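4-amino-4-deoxy-L-arabinose transferase or related glycosyltransferases of PMT family (Cupriavidus metallidurans, PDB 5EZM) probably transfers 4-amino-4-deoxy-L-arabinose from a polyprenyl-phosphate carrier to lipid A, as a zinc-binding membrane glycosyltransferase of the GT-C fold. Local coordinates at residues 141-146 against 434-439; 374-379 against 440-445; 300-305 against 365-370; 294-299 against 351-356; 322-327 against 357-362. One frame throughout, in Å; residues are numbered along the deposited sequence. Where two conformers were deposited one is given.

Interaction 1 (141-146 against 434-439); sequences TGLALL and GVLPSV. With MPG ([(Z)-octadec-9-enyl] (2R)-2,3-bis(oxidanyl)propanoate), chain B.
L143 turns CG anti to its carbonyl carbon (chi1 -57°) and L436 turns CG anti to its backbone N (chi1 176°), and these different rotations bring the forked ends of the two leucines together. The contact joins two helices of the transmembrane bundle of this GT-C fold enzyme: helix 135-147 packs on the first turns of helix 435-456, which is preceded by G434 at its N-cap. L143 CD1 lies 3.9 Å from L436 CD1, with the two side chains crossing at about a right angle. The same methyl reaches V439 CG1 at 4.2 Å, roughly one turn farther along. F140, from the same helix as L143, also covers L436 and V439. The other branch of the fork is turned to a bound lipid, L143 CD2 standing 3.6 Å from C8 of the MPG chain. With an alanine in place of L143 both methyls are gone, and L436, V439 and the lipid chain would probably lose their common partner, opening a gap between the helices. The MPG chain spans the groove from helix to helix: P437 CB is 3.9 Å from its C2, and L146 CD1 is 3.8 Å from its C14.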
# COMPACT_ATOMS: atom_id res chain seq x y z
N THR A 141 -11.30 -6.38 17.48
CA THR A 141 -10.85 -5.41 16.49
C THR A 141 -9.49 -5.81 15.92
O THR A 141 -9.27 -5.75 14.71
CB THR A 141 -10.80 -4.01 17.11
OG1 THR A 141 -12.12 -3.46 17.14
CG2 THR A 141 -9.89 -3.09 16.31
N GLY A 142 -8.56 -6.22 16.79
CA GLY A 142 -7.27 -6.70 16.31
C GLY A 142 -7.41 -7.90 15.39
O GLY A 142 -6.80 -7.94 14.31
N LEU A 143 -8.21 -8.88 15.80
CA LEU A 143 -8.46 -10.04 14.94
C LEU A 143 -9.10 -9.62 13.63
O LEU A 143 -8.73 -10.12 12.56
CB LEU A 143 -9.35 -11.04 15.67
CG LEU A 143 -8.79 -11.52 17.01
CD1 LEU A 143 -9.84 -12.29 17.79
CD2 LEU A 143 -7.56 -12.37 16.78
N ALA A 144 -10.06 -8.69 13.69
CA ALA A 144 -10.73 -8.22 12.48
C ALA A 144 -9.73 -7.63 11.49
O ALA A 144 -9.69 -8.03 10.32
CB ALA A 144 -11.79 -7.19 12.85
N LEU A 145 -8.91 -6.68 11.95
CA LEU A 145 -7.94 -6.06 11.05
C LEU A 145 -6.90 -7.07 10.57
O LEU A 145 -6.41 -6.96 9.44
CB LEU A 145 -7.27 -4.87 11.74
CG LEU A 145 -8.22 -3.73 12.08
CD1 LEU A 145 -7.48 -2.61 12.79
CD2 LEU A 145 -8.89 -3.20 10.82
N LEU A 146 -6.55 -8.05 11.41
CA LEU A 146 -5.58 -9.06 10.99
C LEU A 146 -6.13 -9.90 9.85
O LEU A 146 -5.45 -10.13 8.84
CB LEU A 146 -5.20 -9.94 12.18
CG LEU A 146 -4.17 -11.04 11.89
CD1 LEU A 146 -2.82 -10.44 11.53
CD2 LEU A 146 -4.04 -11.99 13.07
N GLY A 434 -15.96 -20.94 23.60
CA GLY A 434 -16.28 -19.52 23.58
C GLY A 434 -16.20 -18.91 22.19
O GLY A 434 -15.60 -19.48 21.28
N VAL A 435 -16.80 -17.73 22.03
CA VAL A 435 -16.78 -17.07 20.73
C VAL A 435 -15.40 -16.50 20.43
O VAL A 435 -14.89 -16.63 19.31
CB VAL A 435 -17.87 -15.98 20.67
CG1 VAL A 435 -17.69 -15.12 19.43
CG2 VAL A 435 -19.25 -16.61 20.68
N LEU A 436 -14.76 -15.88 21.43
CA LEU A 436 -13.47 -15.23 21.20
C LEU A 436 -12.39 -16.19 20.72
O LEU A 436 -11.69 -15.85 19.75
CB LEU A 436 -13.04 -14.48 22.46
CG LEU A 436 -11.66 -13.83 22.41
CD1 LEU A 436 -11.51 -12.93 21.20
CD2 LEU A 436 -11.41 -13.04 23.69
N PRO A 437 -12.17 -17.37 21.33
CA PRO A 437 -11.15 -18.27 20.77
C PRO A 437 -11.47 -18.74 19.36
O PRO A 437 -10.57 -18.80 18.52
CB PRO A 437 -11.13 -19.44 21.77
CG PRO A 437 -12.46 -19.39 22.43
CD PRO A 437 -12.79 -17.94 22.54
N SER A 438 -12.74 -19.04 19.09
CA SER A 438 -13.13 -19.45 17.74
C SER A 438 -12.83 -18.36 16.72
O SER A 438 -12.27 -18.62 15.65
CB SER A 438 -14.62 -19.81 17.72
OG SER A 438 -15.01 -20.36 16.48
N VAL A 439 -13.17 -17.11 17.05
CA VAL A 439 -12.91 -15.99 16.15
C VAL A 439 -11.41 -15.78 15.99
O VAL A 439 -10.94 -15.42 14.90
CB VAL A 439 -13.62 -14.72 16.65
CG1 VAL A 439 -13.30 -13.54 15.76
CG2 VAL A 439 -15.12 -14.93 16.70
C2 MPG B . -8.96 -17.11 24.08
C3 MPG B . -7.73 -16.26 23.79
C4 MPG B . -7.56 -15.95 22.31
C5 MPG B . -6.32 -15.09 22.02
C6 MPG B . -6.57 -14.05 20.91
C7 MPG B . -5.67 -12.80 21.03
C8 MPG B . -6.11 -11.69 20.05
C9 MPG B . -5.02 -10.61 19.81
C10 MPG B . -5.12 -9.99 18.39
C11 MPG B . -3.85 -9.20 18.00
C12 MPG B . -3.56 -9.22 16.46
C13 MPG B . -2.24 -8.50 16.10
C14 MPG B . -1.58 -9.04 14.80
C1 MPG B . -9.31 -17.16 25.57

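Interaction 2 (374-379 against 440-445). With MPG ([(Z)-octadec-9-enyl] (2R)-2,3-bis(oxidanyl)propanoate), chain I.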
# COMPACT_ATOMS: atom_id res chain seq x y z
N LYS A 374 -23.12 -19.48 12.50
CA LYS A 374 -23.65 -19.07 11.20
C LYS A 374 -22.55 -18.48 10.33
O LYS A 374 -22.39 -18.85 9.16
CB LYS A 374 -24.78 -18.05 11.39
CG LYS A 374 -25.97 -18.53 12.20
CD LYS A 374 -26.95 -17.38 12.42
CE LYS A 374 -28.29 -17.87 12.94
NZ LYS A 374 -28.15 -18.68 14.18
N GLN A 375 -21.78 -17.54 10.89
CA GLN A 375 -20.70 -16.93 10.13
C GLN A 375 -19.71 -17.98 9.63
O GLN A 375 -19.29 -17.94 8.46
CB GLN A 375 -19.98 -15.88 10.97
CG GLN A 375 -20.83 -14.66 11.28
CD GLN A 375 -21.31 -13.96 10.03
OE1 GLN A 375 -20.62 -13.94 9.01
NE2 GLN A 375 -22.50 -13.37 10.09
N LEU A 376 -19.34 -18.94 10.49
CA LEU A 376 -18.40 -19.98 10.08
C LEU A 376 -18.96 -20.82 8.95
O LEU A 376 -18.21 -21.24 8.05
CB LEU A 376 -18.05 -20.87 11.27
CG LEU A 376 -17.13 -20.28 12.33
CD1 LEU A 376 -16.95 -21.25 13.49
CD2 LEU A 376 -15.80 -19.94 11.70
N ILE A 377 -20.27 -21.09 8.97
CA ILE A 377 -20.88 -21.85 7.89
C ILE A 377 -20.79 -21.08 6.58
O ILE A 377 -20.33 -21.60 5.55
CB ILE A 377 -22.34 -22.20 8.23
CG1 ILE A 377 -22.39 -23.17 9.41
CG2 ILE A 377 -23.04 -22.78 7.02
CD1 ILE A 377 -23.79 -23.51 9.85
N GLY A 378 -21.21 -19.81 6.60
CA GLY A 378 -21.15 -19.01 5.38
C GLY A 378 -19.74 -18.92 4.83
O GLY A 378 -19.51 -19.13 3.63
N MET A 379 -18.76 -18.62 5.69
CA MET A 379 -17.39 -18.46 5.22
C MET A 379 -16.80 -19.78 4.75
O MET A 379 -15.97 -19.79 3.84
CB MET A 379 -16.52 -17.84 6.31
CG MET A 379 -15.19 -17.34 5.78
SD MET A 379 -15.41 -16.24 4.37
CE MET A 379 -13.73 -16.09 3.78
N ALA A 440 -10.63 -16.00 17.05
CA ALA A 440 -9.19 -15.83 16.96
C ALA A 440 -8.56 -16.85 16.02
O ALA A 440 -7.76 -16.49 15.14
CB ALA A 440 -8.56 -15.94 18.35
N VAL A 441 -8.92 -18.13 16.18
CA VAL A 441 -8.39 -19.17 15.30
C VAL A 441 -8.85 -18.94 13.86
O VAL A 441 -8.08 -19.10 12.91
CB VAL A 441 -8.82 -20.55 15.82
CG1 VAL A 441 -8.37 -21.63 14.86
CG2 VAL A 441 -8.23 -20.80 17.20
N TYR A 442 -10.12 -18.57 13.69
CA TYR A 442 -10.66 -18.30 12.35
C TYR A 442 -9.90 -17.16 11.67
O TYR A 442 -9.49 -17.27 10.51
CB TYR A 442 -12.15 -17.99 12.48
CG TYR A 442 -12.79 -17.27 11.31
CD1 TYR A 442 -13.38 -17.98 10.28
CD2 TYR A 442 -12.85 -15.88 11.27
CE1 TYR A 442 -13.99 -17.33 9.22
CE2 TYR A 442 -13.45 -15.22 10.22
CZ TYR A 442 -14.02 -15.95 9.20
OH TYR A 442 -14.62 -15.30 8.15
N ALA A 443 -9.70 -16.05 12.39
CA ALA A 443 -8.97 -14.92 11.83
C ALA A 443 -7.53 -15.29 11.51
O ALA A 443 -6.97 -14.83 10.50
CB ALA A 443 -9.01 -13.73 12.79
N MET A 444 -6.89 -16.10 12.36
CA MET A 444 -5.54 -16.56 12.06
C MET A 444 -5.52 -17.40 10.79
O MET A 444 -4.62 -17.25 9.95
CB MET A 444 -4.98 -17.36 13.24
CG MET A 444 -3.66 -18.05 12.95
SD MET A 444 -2.31 -16.90 12.63
CE MET A 444 -2.05 -16.20 14.26
N GLY A 445 -6.51 -18.28 10.62
CA GLY A 445 -6.58 -19.07 9.40
C GLY A 445 -6.77 -18.20 8.17
O GLY A 445 -6.13 -18.42 7.14
C2 MPG I . -22.22 -15.16 4.15
C3 MPG I . -22.57 -15.55 5.58
C4 MPG I . -23.92 -15.02 6.01
C5 MPG I . -24.19 -15.26 7.51
C6 MPG I . -25.44 -14.52 7.99
C7 MPG I . -25.69 -14.71 9.50
C8 MPG I . -26.88 -13.87 10.01
C1 MPG I . -20.75 -15.45 3.82
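Y442 reaches from helix 435-456 into the space between L376 and M379, and its ring carries the whole close part of the contact. L376 CD2 approaches Y442 CD1 at 3.4 Å, coming in obliquely to the ring as the two side chains run past each other in opposite directions. With CG anti to the backbone N (chi1 161°), the tyrosine extends straight across to helix 369-389 and carries its hydroxyl to the neighbourhood of M379. M379 CG lies at the edge of the ring and in its plane, 3.6 Å from Y442 CE1, although M379 was deposited in two conformers and its exact fit is less certain. The buried hydroxyl is satisfied by a hydrogen bond from Y442 OH to the carbonyl O of P298. The contact joins helices 369-389 and 435-456 of the GT-C transmembrane bundle; here W372 adds an edge-to-face ring contact to Y442, and helix 403-430 supplies I424 and A427. Away from the tyrosine, helix 369-389 is more loosely surrounded. I377 is exposed and K374 partly so; on another flank a bound MPG chain lies along the helix, with its C3 3.7 Å from G378 CA, an approach that the lack of a side chain at G378 allows. Farther along the chain, Q375 NE2 comes within 3.5 Å of MPG C7 and also makes a weak hydrogen bond to G301 O.

Interaction 3 (300-305 against 365-370). With MPG ([(Z)-octadec-9-enyl] (2R)-2,3-bis(oxidanyl)propanoate), chain O; MPG ([(Z)-octadec-9-enyl] (2R)-2,3-bis(oxidanyl)propanoate), chain E.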
# COMPACT_ATOMS: atom_id res chain seq x y z
N ALA A 300 -17.71 -10.17 5.85
CA ALA A 300 -18.82 -9.71 5.02
C ALA A 300 -20.16 -10.13 5.61
O ALA A 300 -21.14 -9.36 5.57
CB ALA A 300 -18.67 -10.23 3.59
N GLY A 301 -20.23 -11.34 6.18
CA GLY A 301 -21.45 -11.83 6.77
C GLY A 301 -21.99 -10.98 7.91
O GLY A 301 -23.18 -11.05 8.21
N ILE A 302 -21.14 -10.17 8.55
CA ILE A 302 -21.59 -9.30 9.62
C ILE A 302 -21.64 -7.84 9.18
O ILE A 302 -21.77 -6.95 10.03
CB ILE A 302 -20.73 -9.44 10.89
CG1 ILE A 302 -19.31 -8.92 10.66
CG2 ILE A 302 -20.71 -10.89 11.37
CD1 ILE A 302 -18.51 -8.75 11.93
N PHE A 303 -21.56 -7.57 7.88
CA PHE A 303 -21.70 -6.20 7.41
C PHE A 303 -22.99 -5.53 7.88
O PHE A 303 -22.92 -4.35 8.27
CB PHE A 303 -21.59 -6.14 5.87
CG PHE A 303 -20.28 -5.58 5.39
CD1 PHE A 303 -19.85 -4.33 5.80
CD2 PHE A 303 -19.48 -6.30 4.51
CE1 PHE A 303 -18.64 -3.81 5.36
CE2 PHE A 303 -18.27 -5.79 4.06
CZ PHE A 303 -17.85 -4.54 4.49
N PRO A 304 -24.16 -6.18 7.88
CA PRO A 304 -25.32 -5.55 8.53
C PRO A 304 -25.08 -5.24 10.00
O PRO A 304 -25.41 -4.15 10.46
CB PRO A 304 -26.43 -6.59 8.34
CG PRO A 304 -26.03 -7.33 7.12
CD PRO A 304 -24.54 -7.42 7.18
N LYS A 305 -24.49 -6.19 10.75
CA LYS A 305 -24.22 -5.98 12.16
C LYS A 305 -23.20 -4.88 12.41
O LYS A 305 -23.03 -4.47 13.57
CB LYS A 305 -23.77 -7.30 12.80
CG LYS A 305 -24.92 -8.25 13.06
CD LYS A 305 -24.46 -9.69 13.23
CE LYS A 305 -25.66 -10.60 13.49
NZ LYS A 305 -25.30 -12.05 13.44
N ASP A 365 -18.39 -8.58 19.27
CA ASP A 365 -18.49 -8.59 20.72
C ASP A 365 -19.89 -8.93 21.21
O ASP A 365 -20.04 -9.41 22.34
CB ASP A 365 -18.06 -7.24 21.29
CG ASP A 365 -17.91 -7.26 22.79
OD1 ASP A 365 -17.59 -8.34 23.33
OD2 ASP A 365 -18.12 -6.20 23.42
N ARG A 366 -20.92 -8.72 20.38
CA ARG A 366 -22.29 -8.99 20.77
C ARG A 366 -22.80 -10.34 20.27
O ARG A 366 -23.95 -10.69 20.54
CB ARG A 366 -23.21 -7.87 20.27
CG ARG A 366 -22.83 -6.50 20.78
CD ARG A 366 -23.66 -5.41 20.12
NE ARG A 366 -23.32 -4.08 20.62
CZ ARG A 366 -23.80 -2.95 20.11
NH1 ARG A 366 -24.64 -2.98 19.08
NH2 ARG A 366 -23.43 -1.78 20.63
N LEU A 367 -21.96 -11.10 19.57
CA LEU A 367 -22.40 -12.36 18.97
C LEU A 367 -22.44 -13.48 19.99
O LEU A 367 -21.53 -13.64 20.81
CB LEU A 367 -21.47 -12.75 17.82
CG LEU A 367 -21.44 -11.80 16.62
CD1 LEU A 367 -20.53 -12.36 15.54
CD2 LEU A 367 -22.84 -11.57 16.09
N SER A 368 -23.52 -14.26 19.95
CA SER A 368 -23.60 -15.52 20.68
C SER A 368 -22.82 -16.59 19.94
O SER A 368 -22.38 -16.39 18.80
CB SER A 368 -25.06 -15.91 20.84
OG SER A 368 -25.67 -16.09 19.58
N PRO A 369 -22.59 -17.75 20.57
CA PRO A 369 -21.92 -18.84 19.84
C PRO A 369 -22.65 -19.28 18.58
O PRO A 369 -22.00 -19.59 17.58
CB PRO A 369 -21.86 -19.96 20.89
CG PRO A 369 -21.76 -19.23 22.18
CD PRO A 369 -22.62 -18.00 22.02
N ARG A 370 -23.99 -19.32 18.61
CA ARG A 370 -24.72 -19.80 17.44
C ARG A 370 -24.58 -18.84 16.26
O ARG A 370 -24.48 -19.29 15.10
CB ARG A 370 -26.20 -20.00 17.79
CG ARG A 370 -27.01 -20.68 16.69
CD ARG A 370 -28.42 -20.97 17.16
NE ARG A 370 -29.23 -21.59 16.11
CZ ARG A 370 -29.29 -22.90 15.89
NH1 ARG A 370 -28.58 -23.74 16.63
NH2 ARG A 370 -30.06 -23.38 14.92
C2 MPG O . -23.02 -7.91 2.53
C3 MPG O . -23.83 -9.19 2.70
C4 MPG O . -24.08 -9.52 4.17
C5 MPG O . -24.98 -10.75 4.37
C6 MPG O . -25.52 -10.85 5.80
C7 MPG O . -26.68 -11.86 5.92
C8 MPG O . -27.53 -11.65 7.19
C1 MPG O . -22.86 -7.50 1.06
C2 MPG E . -19.19 0.17 3.35
C3 MPG E . -20.13 -0.52 2.37
C4 MPG E . -20.29 -2.00 2.68
C5 MPG E . -21.05 -2.76 1.58
C6 MPG E . -21.43 -4.19 2.03
C1 MPG E . -19.01 1.66 3.04
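Where I302 and K305 meet L367 the backbones stay well apart, the nearest pair of CA atoms, those of K305 and R366, being separated by 9.3 Å. The contact lies at a margin of the transmembrane bundle of the GT-C fold: the start of helix 303-310 faces the turn that links helix 352-365 to helix 369-389, with S368 as N-cap of the latter. L367 bridges the distance alone from its side. Its CG stands anti to the carbonyl carbon (chi1 -64°), which holds the fork out toward the other segment, and each branch has its own partner. CD2 rests against the extended chain of K305, 3.8 Å from K305 CD and 3.6 Å from K305 NZ, so the lysine is met along its aliphatic length near its charged end. CD1 reaches I302 CG2 more loosely, at 4.4 Å. Just before L367 in the chain, D365 OD1 makes a salt bridge with R136 NE. The opposite flank of segment 300-305 is turned to lipid. The ring of F303 has one face under the chain E MPG, whose C4 is 3.6 Å from F303 CE1. Cutting F303 back to an alanine removes that ring, and this lipid chain would probably lose the flat surface it lies on. A second MPG, of chain O, runs beside the proline that follows, its C4 3.7 Å from P304 CD.

Interaction 4 (294-299 against 351-356); sequences GGFLPW and PVIPAL. With MPG ([(Z)-octadec-9-enyl] (2R)-2,3-bis(oxidanyl)propanoate), chain L.
The carbonyl O of F296, whose ring meets L356 across the contact, accepts a backbone hydrogen bond from W299 N at 3.1 Å, and this short 3-10 turn folds the indole of W299 back onto the phenylalanine. The F296 ring is consequently covered on both faces. W299 CD1 lies 3.4 Å above its plane on one side, and on the opposite side L356 CB makes a CH-pi contact, 4.1 Å from the ring centroid and 23° off the normal. Both atoms sit toward the rim, L356 CB being 3.8 Å from F296 CZ. A chi1 of -146° turns the ring between these two partners. I353 CD1 comes obliquely, 4.3 Å from F296 CD1, and also lies loosely beside the carbonyl O of G295. On the outer side of the turn, L297 CD2 is 3.7 Å from C5 of a bound MPG. In the GT-C transmembrane bundle the contact joins the break after helix 288-295 to the start of helix 352-365. Helix 135-147 accepts a hydrogen bond from W299 NE1 through A144 O, helix 149-155 packs on I353 through M150 and W151, and helix 323-339 backs L356 with A331.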
# COMPACT_ATOMS: atom_id res chain seq x y z
N GLY A 294 -14.57 -7.48 -1.01
CA GLY A 294 -13.49 -8.45 -1.04
C GLY A 294 -12.40 -8.16 -0.03
O GLY A 294 -11.80 -9.08 0.52
N GLY A 295 -12.13 -6.88 0.22
CA GLY A 295 -11.10 -6.49 1.16
C GLY A 295 -11.47 -6.65 2.62
O GLY A 295 -10.60 -6.56 3.48
N PHE A 296 -12.75 -6.88 2.90
CA PHE A 296 -13.24 -7.18 4.23
C PHE A 296 -14.00 -8.50 4.23
O PHE A 296 -14.97 -8.68 4.97
CB PHE A 296 -14.12 -6.04 4.75
CG PHE A 296 -14.03 -5.82 6.23
CD1 PHE A 296 -12.84 -5.42 6.81
CD2 PHE A 296 -15.14 -5.99 7.04
CE1 PHE A 296 -12.75 -5.20 8.17
CE2 PHE A 296 -15.06 -5.77 8.40
CZ PHE A 296 -13.86 -5.38 8.97
N LEU A 297 -13.55 -9.44 3.39
CA LEU A 297 -14.35 -10.62 3.07
C LEU A 297 -14.66 -11.50 4.28
O LEU A 297 -15.83 -11.87 4.45
CB LEU A 297 -13.67 -11.41 1.95
CG LEU A 297 -14.44 -12.60 1.39
CD1 LEU A 297 -15.77 -12.16 0.80
CD2 LEU A 297 -13.61 -13.32 0.35
N PRO A 298 -13.69 -11.89 5.12
CA PRO A 298 -14.03 -12.77 6.26
C PRO A 298 -15.06 -12.19 7.21
O PRO A 298 -15.57 -12.93 8.07
CB PRO A 298 -12.68 -12.99 6.95
CG PRO A 298 -11.80 -11.90 6.46
CD PRO A 298 -12.24 -11.64 5.06
N TRP A 299 -15.41 -10.90 7.10
CA TRP A 299 -16.43 -10.29 7.94
C TRP A 299 -17.64 -9.83 7.14
O TRP A 299 -18.52 -9.16 7.70
CB TRP A 299 -15.84 -9.12 8.73
CG TRP A 299 -14.48 -9.42 9.32
CD1 TRP A 299 -13.30 -8.82 9.00
CD2 TRP A 299 -14.17 -10.39 10.33
NE1 TRP A 299 -12.28 -9.35 9.74
CE2 TRP A 299 -12.79 -10.32 10.57
CE3 TRP A 299 -14.94 -11.31 11.05
CZ2 TRP A 299 -12.14 -11.14 11.50
CZ3 TRP A 299 -14.30 -12.13 11.97
CH2 TRP A 299 -12.92 -12.03 12.19
N PRO A 351 -7.98 3.46 3.76
CA PRO A 351 -8.20 4.12 5.06
C PRO A 351 -9.54 3.82 5.74
O PRO A 351 -9.69 4.15 6.92
CB PRO A 351 -8.08 5.61 4.72
CG PRO A 351 -7.12 5.64 3.61
CD PRO A 351 -7.43 4.41 2.78
N VAL A 352 -10.52 3.23 5.04
CA VAL A 352 -11.77 2.91 5.72
C VAL A 352 -11.67 1.63 6.54
O VAL A 352 -12.50 1.42 7.44
CB VAL A 352 -12.94 2.78 4.72
CG1 VAL A 352 -12.93 3.92 3.73
CG2 VAL A 352 -12.90 1.43 4.01
N ILE A 353 -10.67 0.79 6.28
CA ILE A 353 -10.61 -0.52 6.94
C ILE A 353 -10.46 -0.41 8.45
O ILE A 353 -11.19 -1.10 9.18
CB ILE A 353 -9.51 -1.38 6.30
CG1 ILE A 353 -9.80 -1.58 4.81
CG2 ILE A 353 -9.41 -2.73 7.00
CD1 ILE A 353 -11.10 -2.29 4.52
N PRO A 354 -9.54 0.42 9.00
CA PRO A 354 -9.44 0.49 10.47
C PRO A 354 -10.76 0.80 11.15
O PRO A 354 -11.14 0.12 12.12
CB PRO A 354 -8.41 1.61 10.69
CG PRO A 354 -7.59 1.60 9.47
CD PRO A 354 -8.53 1.27 8.35
N ALA A 355 -11.49 1.81 10.66
CA ALA A 355 -12.80 2.13 11.22
C ALA A 355 -13.71 0.91 11.19
O ALA A 355 -14.31 0.54 12.21
CB ALA A 355 -13.43 3.29 10.45
N LEU A 356 -13.81 0.25 10.03
CA LEU A 356 -14.55 -1.00 9.94
C LEU A 356 -14.10 -1.98 11.01
O LEU A 356 -14.92 -2.60 11.70
CB LEU A 356 -14.38 -1.61 8.55
CG LEU A 356 -14.98 -0.82 7.39
CD1 LEU A 356 -14.71 -1.53 6.07
CD2 LEU A 356 -16.47 -0.62 7.59
C5 MPG L . -11.84 -13.46 -2.85
C6 MPG L . -11.00 -12.29 -3.39
C7 MPG L . -10.28 -11.49 -2.29
C8 MPG L . -9.88 -10.08 -2.79
C9 MPG L . -9.04 -9.27 -1.76
C10 MPG L . -8.86 -7.79 -2.19
C11 MPG L . -7.59 -7.15 -1.58
C12 MPG L . -7.43 -5.65 -2.01
C13 MPG L . -6.12 -5.04 -1.48
C14 MPG L . -5.78 -3.67 -2.15
C15 MPG L . -4.33 -3.19 -1.84
C16 MPG L . -4.12 -1.68 -2.14

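Interaction 5 (322-327 against 357-362); sequences RPALMA and GILAGV
L359 is the side chain that fills this contact, its CD2 methyl set against A324 and A327 on the facing helix. Its CG stands anti to the carbonyl carbon (chi1 -67°), and with chi2 at -173° CD1 prolongs the extended chain while CD2 branches off it. That branch does the touching: L359 CD2 lies 4.0 Å from A324 CB and 4.2 Å from A327 CB, two methyls about one helical turn apart, and it also rests 3.6 Å from the carbonyl O of A324. The alanines offer nothing beyond CB, and this lets the helices come close, the CA atoms of A324 and L359 being 6.4 Å apart. I358 directs its CB toward the same helix, its own chain extended (chi2 -179°), and part of its surface is covered there without a close contact. No polar bond crosses; the side chains that meet are all apolar, with the A324 carbonyl the one polar group touched, and the pairing belongs to the transmembrane helix bundle of the GT-C fold. M326, on another side of helix 323-339, touches the bound decaprenyl phosphate, so this helix packs on helix 352-365 while also lining the pocket of that polyprenyl lipid. Around the pair, helix 112-133 covers A324 and V362 with F133, helix 160-178 covers I358 and M326 with L172 and L176, and helix 303-310 brings L306 to L359.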
# COMPACT_ATOMS: atom_id res chain seq x y z
N ARG A 322 -20.43 9.90 20.28
CA ARG A 322 -20.78 8.56 19.82
C ARG A 322 -19.65 7.99 18.98
O ARG A 322 -19.53 8.32 17.79
CB ARG A 322 -22.09 8.60 19.02
N PRO A 323 -18.80 7.11 19.53
CA PRO A 323 -17.61 6.65 18.79
C PRO A 323 -17.93 5.78 17.58
O PRO A 323 -17.41 6.02 16.49
CB PRO A 323 -16.82 5.88 19.85
CG PRO A 323 -17.84 5.44 20.84
CD PRO A 323 -18.86 6.53 20.88
N ALA A 324 -18.77 4.76 17.77
CA ALA A 324 -19.11 3.87 16.67
C ALA A 324 -19.72 4.64 15.50
O ALA A 324 -19.42 4.35 14.34
CB ALA A 324 -20.07 2.78 17.15
N LEU A 325 -20.56 5.63 15.80
CA LEU A 325 -21.09 6.50 14.75
C LEU A 325 -19.97 7.26 14.05
O LEU A 325 -20.03 7.48 12.83
CB LEU A 325 -22.12 7.47 15.34
CG LEU A 325 -22.68 8.55 14.41
CD1 LEU A 325 -23.45 7.94 13.25
CD2 LEU A 325 -23.56 9.51 15.20
N MET A 326 -18.94 7.66 14.79
CA MET A 326 -17.81 8.35 14.17
C MET A 326 -17.05 7.43 13.23
O MET A 326 -16.64 7.85 12.14
CB MET A 326 -16.88 8.91 15.24
CG MET A 326 -15.65 9.61 14.69
SD MET A 326 -16.07 11.17 13.88
CE MET A 326 -16.55 12.17 15.28
N ALA A 327 -16.84 6.17 13.63
CA ALA A 327 -16.18 5.23 12.74
C ALA A 327 -17.02 4.95 11.50
O ALA A 327 -16.50 4.86 10.38
CB ALA A 327 -15.87 3.93 13.49
N GLY A 357 -12.78 -2.11 11.19
CA GLY A 357 -12.26 -2.95 12.26
C GLY A 357 -12.91 -2.65 13.59
O GLY A 357 -13.46 -3.54 14.25
N ILE A 358 -12.90 -1.37 13.99
CA ILE A 358 -13.56 -0.97 15.23
C ILE A 358 -14.99 -1.49 15.24
O ILE A 358 -15.42 -2.17 16.19
CB ILE A 358 -13.51 0.56 15.40
CG1 ILE A 358 -12.07 1.05 15.43
CG2 ILE A 358 -14.26 0.98 16.66
CD1 ILE A 358 -11.94 2.54 15.63
N LEU A 359 -15.74 -1.20 14.18
CA LEU A 359 -17.12 -1.68 14.10
C LEU A 359 -17.17 -3.19 14.24
O LEU A 359 -17.94 -3.73 15.05
CB LEU A 359 -17.77 -1.23 12.79
CG LEU A 359 -17.99 0.28 12.66
CD1 LEU A 359 -18.80 0.61 11.41
CD2 LEU A 359 -18.68 0.82 13.91
N ALA A 360 -16.32 -3.90 13.50
CA ALA A 360 -16.26 -5.35 13.63
C ALA A 360 -16.05 -5.74 15.08
O ALA A 360 -16.77 -6.59 15.63
CB ALA A 360 -15.16 -5.92 12.74
N GLY A 361 -15.11 -5.06 15.75
CA GLY A 361 -14.81 -5.37 17.13
C GLY A 361 -16.04 -5.34 18.02
O GLY A 361 -16.19 -6.17 18.91
N VAL A 362 -16.95 -4.39 17.78
CA VAL A 362 -18.13 -4.35 18.63
C VAL A 362 -19.16 -5.35 18.15
O VAL A 362 -19.83 -6.01 18.97
CB VAL A 362 -18.69 -2.92 18.73
CG1 VAL A 362 -17.59 -1.94 19.10
CG2 VAL A 362 -19.37 -2.49 17.46

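All five contacts lie on the same side of the chain's centre and away from the zinc site. Interactions 1 and 2 share helix 435-456, their centres 9 Å apart, with L143 CD1 3.7 Å from A440 CA. Interactions 4 and 5 share helix 352-365, centres 12 Å apart, and touch where A355 CB lies 3.4 Å from A327 O. Helix 135-147 ties these pairs together: T141 OG1 of interaction 1 bonds to G357 O of interaction 5 at 3.2 Å. Interaction 3 touches interaction 4 through F303 and F296. MPG chains border all five; in addition, interaction 5 alone includes a residue of the decaprenyl-phosphate pocket, M326.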